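PDB 6ECI: pyridoxamine 5'-phosphate oxidase-related, FMN-binding protein, which binds flavin-adenine dinucleotide and probably sequesters it, a role linked to protection of mycobacteria against hypoxic and oxidative stress. Local coordinates for residues N38-E52 against L103-V117. Sequence-based numbering, arbitrary orientation.
With FAD (flavin-adenine dinucleotide), chain U.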
loop_
_atom_site.group_PDB
_atom_site.type_symbol
_atom_site.label_atom_id
_atom_site.label_comp_id
_atom_site.label_asym_id
_atom_site.label_seq_id
_atom_site.Cartn_x
_atom_site.Cartn_y
_atom_site.Cartn_z
ATOM N N ASN B 38 -0.876 6.756 8.609
ATOM C CA ASN B 38 0.321 7.330 9.200
ATOM C C ASN B 38 0.731 6.465 10.385
ATOM O O ASN B 38 -0.115 6.074 11.195
ATOM C CB ASN B 38 0.047 8.773 9.625
ATOM C CG ASN B 38 1.206 9.404 10.367
ATOM O OD1 ASN B 38 1.005 10.191 11.290
ATOM N ND2 ASN B 38 2.426 9.063 9.969
ATOM N N PHE B 39 2.019 6.141 10.474
ATOM C CA PHE B 39 2.484 5.155 11.440
ATOM C C PHE B 39 3.867 5.529 11.952
ATOM O O PHE B 39 4.606 6.283 11.313
ATOM C CB PHE B 39 2.539 3.754 10.824
ATOM C CG PHE B 39 3.761 3.515 9.978
ATOM C CD1 PHE B 39 3.808 3.960 8.662
ATOM C CD2 PHE B 39 4.865 2.856 10.496
ATOM C CE1 PHE B 39 4.933 3.748 7.877
ATOM C CE2 PHE B 39 5.992 2.643 9.719
ATOM C CZ PHE B 39 6.025 3.090 8.406
ATOM N N VAL B 40 4.208 4.983 13.123
ATOM C CA VAL B 40 5.585 4.912 13.596
ATOM C C VAL B 40 5.833 3.516 14.144
ATOM O O VAL B 40 4.906 2.783 14.499
ATOM C CB VAL B 40 5.935 5.966 14.674
ATOM C CG1 VAL B 40 5.459 7.338 14.268
ATOM C CG2 VAL B 40 5.352 5.570 16.018
ATOM N N VAL B 41 7.111 3.157 14.209
ATOM C CA VAL B 41 7.551 1.867 14.721
ATOM C C VAL B 41 7.972 2.044 16.171
ATOM O O VAL B 41 8.739 2.961 16.493
ATOM C CB VAL B 41 8.704 1.301 13.877
ATOM C CG1 VAL B 41 9.199 -0.004 14.465
ATOM C CG2 VAL B 41 8.258 1.111 12.440
ATOM N N GLN B 42 7.467 1.176 17.046
ATOM C CA GLN B 42 7.802 1.199 18.469
ATOM C C GLN B 42 8.020 -0.233 18.934
ATOM O O GLN B 42 7.056 -0.998 19.043
ATOM C CB GLN B 42 6.699 1.863 19.293
ATOM C CG GLN B 42 6.682 3.372 19.258
ATOM C CD GLN B 42 5.753 3.947 20.305
ATOM O OE1 GLN B 42 4.833 3.271 20.768
ATOM N NE2 GLN B 42 5.988 5.198 20.690
ATOM N N ASN B 43 9.274 -0.588 19.211
ATOM C CA ASN B 43 9.639 -1.889 19.774
ATOM C C ASN B 43 9.060 -3.036 18.945
ATOM O O ASN B 43 8.316 -3.888 19.440
ATOM C CB ASN B 43 9.191 -1.997 21.235
ATOM C CG ASN B 43 9.665 -0.835 22.078
ATOM O OD1 ASN B 43 8.863 -0.140 22.701
ATOM N ND2 ASN B 43 10.975 -0.614 22.103
ATOM N N ARG B 44 9.419 -3.040 17.663
ATOM C CA ARG B 44 8.959 -4.061 16.721
ATOM C C ARG B 44 7.436 -4.175 16.740
ATOM O O ARG B 44 6.873 -5.270 16.746
ATOM C CB ARG B 44 9.619 -5.414 17.005
ATOM C CG ARG B 44 11.108 -5.310 17.277
ATOM C CD ARG B 44 11.883 -6.515 16.779
ATOM N NE ARG B 44 13.183 -6.109 16.248
ATOM C CZ ARG B 44 14.040 -6.923 15.640
ATOM N NH1 ARG B 44 13.747 -8.208 15.484
ATOM N NH2 ARG B 44 15.195 -6.450 15.191
ATOM N N THR B 45 6.766 -3.025 16.791
ATOM C CA THR B 45 5.327 -2.941 16.587
ATOM C C THR B 45 5.052 -1.762 15.667
ATOM O O THR B 45 5.857 -0.833 15.560
ATOM C CB THR B 45 4.539 -2.770 17.899
ATOM O OG1 THR B 45 4.732 -1.446 18.413
ATOM C CG2 THR B 45 4.980 -3.783 18.940
ATOM N N VAL B 46 3.903 -1.806 15.002
ATOM C CA VAL B 46 3.499 -0.773 14.055
ATOM C C VAL B 46 2.360 0.005 14.702
ATOM O O VAL B 46 1.216 -0.459 14.743
ATOM C CB VAL B 46 3.088 -1.365 12.702
ATOM C CG1 VAL B 46 2.719 -0.257 11.723
ATOM C CG2 VAL B 46 4.209 -2.226 12.140
ATOM N N LEU B 47 2.671 1.196 15.206
ATOM C CA LEU B 47 1.701 2.020 15.915
ATOM C C LEU B 47 1.026 3.001 14.969
ATOM O O LEU B 47 1.681 3.619 14.126
ATOM C CB LEU B 47 2.378 2.789 17.049
ATOM C CG LEU B 47 1.498 3.808 17.774
ATOM C CD1 LEU B 47 0.404 3.113 18.570
ATOM C CD2 LEU B 47 2.339 4.685 18.676
ATOM N N PHE B 48 -0.289 3.147 15.117
ATOM C CA PHE B 48 -1.027 4.155 14.374
ATOM C C PHE B 48 -2.271 4.545 15.156
ATOM O O PHE B 48 -2.677 3.869 16.105
ATOM C CB PHE B 48 -1.396 3.667 12.969
ATOM C CG PHE B 48 -2.342 2.498 12.951
ATOM C CD1 PHE B 48 -1.881 1.211 13.185
ATOM C CD2 PHE B 48 -3.686 2.682 12.670
ATOM C CE1 PHE B 48 -2.747 0.133 13.154
ATOM C CE2 PHE B 48 -4.556 1.608 12.637
ATOM C CZ PHE B 48 -4.086 0.333 12.877
ATOM N N ARG B 49 -2.868 5.661 14.751
ATOM C CA ARG B 49 -4.113 6.143 15.324
ATOM C C ARG B 49 -5.254 5.889 14.352
ATOM O O ARG B 49 -5.069 5.885 13.132
ATOM C CB ARG B 49 -4.030 7.634 15.664
ATOM C CG ARG B 49 -3.526 7.889 17.073
ATOM C CD ARG B 49 -3.220 9.353 17.358
ATOM N NE ARG B 49 -3.805 10.286 16.398
ATOM C CZ ARG B 49 -5.005 10.843 16.537
ATOM N NH1 ARG B 49 -5.755 10.553 17.591
ATOM N NH2 ARG B 49 -5.459 11.691 15.624
ATOM N N THR B 50 -6.436 5.667 14.909
ATOM C CA THR B 50 -7.616 5.321 14.136
ATOM C C THR B 50 -8.701 6.355 14.394
ATOM O O THR B 50 -8.834 6.867 15.510
ATOM C CB THR B 50 -8.091 3.900 14.488
ATOM O OG1 THR B 50 -8.043 3.071 13.320
ATOM C CG2 THR B 50 -9.498 3.902 15.063
ATOM N N ALA B 51 -9.443 6.692 13.343
ATOM C CA ALA B 51 -10.543 7.637 13.445
ATOM C C ALA B 51 -11.820 6.869 13.754
ATOM O O ALA B 51 -12.072 5.810 13.171
ATOM C CB ALA B 51 -10.691 8.448 12.157
ATOM N N GLU B 52 -12.610 7.394 14.685
ATOM C CA GLU B 52 -13.755 6.655 15.194
ATOM C C GLU B 52 -14.911 6.674 14.201
ATOM O O GLU B 52 -15.030 7.575 13.370
ATOM C CB GLU B 52 -14.193 7.223 16.544
ATOM C CG GLU B 52 -13.939 6.293 17.744
ATOM C CD GLU B 52 -14.896 5.099 17.814
ATOM O OE1 GLU B 52 -15.487 4.729 16.779
ATOM O OE2 GLU B 52 -15.079 4.556 18.936
ATOM N N LEU B 103 4.222 10.942 15.632
ATOM C CA LEU B 103 3.195 10.812 14.608
ATOM C C LEU B 103 2.681 12.179 14.180
ATOM O O LEU B 103 2.609 13.116 14.979
ATOM C CB LEU B 103 2.021 9.959 15.095
ATOM C CG LEU B 103 2.190 8.456 14.852
ATOM C CD1 LEU B 103 1.345 7.610 15.807
ATOM C CD2 LEU B 103 1.926 8.096 13.400
ATOM N N LEU B 104 2.318 12.274 12.905
ATOM C CA LEU B 104 1.720 13.494 12.388
ATOM C C LEU B 104 0.446 13.804 13.164
ATOM O O LEU B 104 -0.367 12.898 13.400
ATOM C CB LEU B 104 1.397 13.348 10.901
ATOM C CG LEU B 104 2.549 13.332 9.891
ATOM C CD1 LEU B 104 2.029 13.002 8.497
ATOM C CD2 LEU B 104 3.297 14.654 9.884
ATOM N N PRO B 105 0.236 15.044 13.584
ATOM C CA PRO B 105 -1.024 15.388 14.243
ATOM C C PRO B 105 -2.127 15.571 13.216
ATOM O O PRO B 105 -1.885 15.985 12.081
ATOM C CB PRO B 105 -0.696 16.713 14.937
ATOM C CG PRO B 105 0.300 17.357 14.008
ATOM C CD PRO B 105 1.087 16.229 13.364
ATOM N N TRP B 106 -3.359 15.258 13.614
ATOM C CA TRP B 106 -4.471 15.653 12.763
ATOM C C TRP B 106 -5.679 16.106 13.566
ATOM O O TRP B 106 -6.006 15.537 14.611
ATOM C CB TRP B 106 -4.892 14.552 11.759
ATOM C CG TRP B 106 -4.710 13.101 12.127
ATOM C CD1 TRP B 106 -3.552 12.380 12.065
ATOM C CD2 TRP B 106 -5.739 12.170 12.499
ATOM N NE1 TRP B 106 -3.785 11.073 12.424
ATOM C CE2 TRP B 106 -5.120 10.918 12.692
ATOM C CE3 TRP B 106 -7.117 12.280 12.712
ATOM C CZ2 TRP B 106 -5.832 9.785 13.088
ATOM C CZ3 TRP B 106 -7.822 11.155 13.107
ATOM C CH2 TRP B 106 -7.178 9.925 13.292
ATOM N N THR B 107 -6.334 17.142 13.025
ATOM C CA THR B 107 -7.634 17.726 13.369
ATOM C C THR B 107 -7.980 17.925 14.842
ATOM O O THR B 107 -7.262 17.494 15.749
ATOM C CB THR B 107 -8.777 16.935 12.699
ATOM O OG1 THR B 107 -10.027 17.294 13.305
ATOM C CG2 THR B 107 -8.580 15.416 12.739
ATOM N N ALA B 108 -9.105 18.615 15.063
ATOM C CA ALA B 108 -9.558 19.036 16.381
ATOM C C ALA B 108 -10.133 17.898 17.208
ATOM O O ALA B 108 -10.373 18.092 18.405
ATOM C CB ALA B 108 -10.607 20.140 16.241
ATOM N N THR B 109 -10.376 16.733 16.611
ATOM C CA THR B 109 -10.770 15.591 17.421
ATOM C C THR B 109 -9.606 15.210 18.328
ATOM O O THR B 109 -8.596 14.663 17.871
ATOM C CB THR B 109 -11.218 14.403 16.557
ATOM O OG1 THR B 109 -11.293 13.224 17.365
ATOM C CG2 THR B 109 -10.263 14.151 15.399
ATOM N N ALA B 110 -9.717 15.553 19.607
ATOM C CA ALA B 110 -8.828 15.010 20.623
ATOM C C ALA B 110 -9.229 13.596 21.021
ATOM O O ALA B 110 -8.727 13.077 22.025
ATOM C CB ALA B 110 -8.801 15.927 21.849
ATOM N N LYS B 111 -10.149 12.995 20.268
ATOM C CA LYS B 111 -10.467 11.584 20.409
ATOM C C LYS B 111 -9.272 10.755 19.971
ATOM O O LYS B 111 -8.725 10.949 18.878
ATOM C CB LYS B 111 -11.702 11.248 19.578
ATOM C CG LYS B 111 -11.759 9.889 18.889
ATOM C CD LYS B 111 -11.970 8.769 19.871
ATOM C CE LYS B 111 -13.265 8.983 20.611
ATOM N NZ LYS B 111 -14.494 8.813 19.848
ATOM N N THR B 112 -8.841 9.856 20.838
ATOM C CA THR B 112 -7.699 9.014 20.541
ATOM C C THR B 112 -8.149 7.561 20.493
ATOM O O THR B 112 -9.064 7.152 21.218
ATOM C CB THR B 112 -6.569 9.242 21.559
ATOM O OG1 THR B 112 -5.308 8.872 20.985
ATOM C CG2 THR B 112 -6.805 8.484 22.863
ATOM N N HIS B 113 -7.535 6.797 19.591
ATOM C CA HIS B 113 -7.774 5.360 19.473
ATOM C C HIS B 113 -6.473 4.771 18.938
ATOM O O HIS B 113 -6.293 4.638 17.726
ATOM C CB HIS B 113 -8.963 5.042 18.577
ATOM C CG HIS B 113 -9.442 3.630 18.706
ATOM N ND1 HIS B 113 -10.659 3.204 18.218
ATOM C CD2 HIS B 113 -8.869 2.548 19.287
ATOM C CE1 HIS B 113 -10.813 1.919 18.488
ATOM N NE2 HIS B 113 -9.740 1.497 19.135
ATOM N N TRP B 114 -5.573 4.429 19.853
ATOM C CA TRP B 114 -4.277 3.886 19.483
ATOM C C TRP B 114 -4.402 2.408 19.144
ATOM O O TRP B 114 -5.024 1.641 19.884
ATOM C CB TRP B 114 -3.272 4.074 20.617
ATOM C CG TRP B 114 -3.030 5.497 21.006
ATOM C CD1 TRP B 114 -3.621 6.180 22.029
ATOM C CD2 TRP B 114 -2.125 6.412 20.381
ATOM N NE1 TRP B 114 -3.139 7.466 22.079
ATOM C CE2 TRP B 114 -2.221 7.634 21.076
ATOM C CE3 TRP B 114 -1.246 6.317 19.299
ATOM C CZ2 TRP B 114 -1.471 8.753 20.723
ATOM C CZ3 TRP B 114 -0.502 7.430 18.950
ATOM C CH2 TRP B 114 -0.618 8.631 19.660
ATOM N N VAL B 115 -3.807 2.010 18.024
ATOM C CA VAL B 115 -3.784 0.621 17.586
ATOM C C VAL B 115 -2.345 0.251 17.258
ATOM O O VAL B 115 -1.583 1.079 16.745
ATOM C CB VAL B 115 -4.700 0.395 16.363
ATOM C CG1 VAL B 115 -4.781 -1.085 16.012
ATOM C CG2 VAL B 115 -6.086 0.964 16.616
ATOM N N ARG B 116 -1.969 -0.988 17.564
ATOM C CA ARG B 116 -0.662 -1.525 17.210
ATOM C C ARG B 116 -0.842 -2.800 16.404
ATOM O O ARG B 116 -1.692 -3.634 16.728
ATOM C CB ARG B 116 0.188 -1.836 18.445
ATOM C CG ARG B 116 0.713 -0.633 19.201
ATOM C CD ARG B 116 1.667 -1.082 20.298
ATOM N NE ARG B 116 1.859 -0.064 21.326
ATOM C CZ ARG B 116 2.776 0.898 21.271
ATOM N NH1 ARG B 116 3.598 0.984 20.231
ATOM N NH2 ARG B 116 2.871 1.776 22.259
ATOM N N VAL B 117 -0.039 -2.950 15.357
ATOM C CA VAL B 117 0.040 -4.206 14.624
ATOM C C VAL B 117 1.123 -5.040 15.297
ATOM O O VAL B 117 2.315 -4.763 15.146
ATOM C CB VAL B 117 0.343 -3.984 13.139
ATOM C CG1 VAL B 117 0.453 -5.320 12.420
ATOM C CG2 VAL B 117 -0.735 -3.131 12.504
HETATM P PA FAD U . -15.641 3.943 3.548
HETATM O O1A FAD U . -16.688 4.990 3.442
HETATM O O2A FAD U . -16.034 2.688 4.336
HETATM O O5B FAD U . -15.095 3.512 2.132
HETATM C C5B FAD U . -15.985 3.223 1.035
HETATM C C4B FAD U . -15.147 3.029 -0.203
HETATM O O4B FAD U . -14.319 4.192 -0.404
HETATM C C3B FAD U . -14.168 1.863 -0.146
HETATM O O3B FAD U . -14.795 0.643 -0.524
HETATM C C2B FAD U . -13.088 2.289 -1.147
HETATM O O2B FAD U . -13.372 1.895 -2.484
HETATM C C1B FAD U . -13.091 3.816 -1.005
HETATM N N9A FAD U . -12.000 4.316 -0.181
HETATM C C8A FAD U . -11.940 4.345 1.188
HETATM N N7A FAD U . -10.823 4.833 1.666
HETATM C C5A FAD U . -10.087 5.141 0.525
HETATM C C6A FAD U . -8.806 5.694 0.350
HETATM N N6A FAD U . -8.004 6.054 1.352
HETATM N N1A FAD U . -8.376 5.873 -0.920
HETATM C C2A FAD U . -9.176 5.521 -1.928
HETATM N N3A FAD U . -10.398 4.988 -1.881
HETATM C C4A FAD U . -10.801 4.824 -0.611
HETATM N N1 FAD U . -7.221 6.792 8.714
HETATM C C2 FAD U . -6.888 6.525 10.009
HETATM O O2 FAD U . -7.713 6.066 10.806
HETATM N N3 FAD U . -5.598 6.772 10.449
HETATM C C4 FAD U . -4.563 7.279 9.690
HETATM O O4 FAD U . -3.456 7.456 10.196
HETATM C C4X FAD U . -4.928 7.559 8.313
HETATM N N5 FAD U . -4.011 8.043 7.520
HETATM C C5X FAD U . -4.362 8.308 6.204
HETATM C C6 FAD U . -3.397 8.824 5.342
HETATM C C7 FAD U . -3.698 9.106 4.014
HETATM C C7M FAD U . -2.629 9.664 3.113
HETATM C C8 FAD U . -4.996 8.864 3.531
HETATM C C8M FAD U . -5.354 9.164 2.101
HETATM C C9 FAD U . -5.963 8.350 4.390
HETATM C C9A FAD U . -5.655 8.070 5.716
HETATM N N10 FAD U . -6.612 7.546 6.608
HETATM C C10 FAD U . -6.282 7.279 7.916
HETATM C "C1'" FAD U . -7.982 7.273 6.161
HETATM C "C2'" FAD U . -8.266 5.785 5.991
HETATM O "O2'" FAD U . -7.861 5.351 4.693
HETATM C "C3'" FAD U . -9.762 5.534 6.181
HETATM O "O3'" FAD U . -9.976 4.620 7.250
HETATM C "C4'" FAD U . -10.435 5.003 4.922
HETATM O "O4'" FAD U . -10.576 6.103 4.024
HETATM C "C5'" FAD U . -11.760 4.319 5.196
HETATM O "O5'" FAD U . -12.641 5.245 5.863
HETATM P P FAD U . -14.203 5.187 5.657
HETATM O O1P FAD U . -14.760 6.612 5.593
HETATM O O2P FAD U . -14.852 4.314 6.661
HETATM O O3P FAD U . -14.335 4.547 4.212
#
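A bend at chi3 (16°) lets the chain of Arg49 serve two tryptophans, with its CG and CD on Trp114 and its guanidinium over Trp106. The first is a CH-pi contact on one face of Trp114, with CG 3.7 Å from the centroid of the six-membered ring. Further out, NH2 stands over the centre of Trp106 in a cation-pi contact, the guanidinium and ring planes 44° apart, while NH1 donates in the guanidinium plane to Lys111 O. The extended chain of Arg116 carries its guanidinium to Gln42, where NH1 (2.7 Å) and NH2 (2.9 Å) both grip OE1; the amide is nearly coplanar with it, and Leu47 CD1 lies over one guanidinium face. Asp94 forms a salt bridge with NE of Arg116. Phe48 takes the other side of the sheet and receives Val115 CB over one ring face. Between the two faces, strands 46-49 and 114-117 pair antiparallel, Phe48 and Val115 exchanging two backbone bonds of 2.9 Å. Asn38 OD1 accepts from Leu104 N at 2.9 Å on a lone pair, and its ND2 is hydrogen-bonded to Ala20 O. Segment 38-52 also binds the polar edge of the flavin: Asn38 N donates to FAD O4, FAD N3 to Arg49 O at 2.9 Å, and Ala51 N to FAD O2. Strand 46-49 lies between strands 31-41 and 114-119, with helix 92-99 against Trp114 and Arg116, helix 55-60 against Phe48 and Thr50, and Phe127 of the second subunit edge-to-face with Trp106.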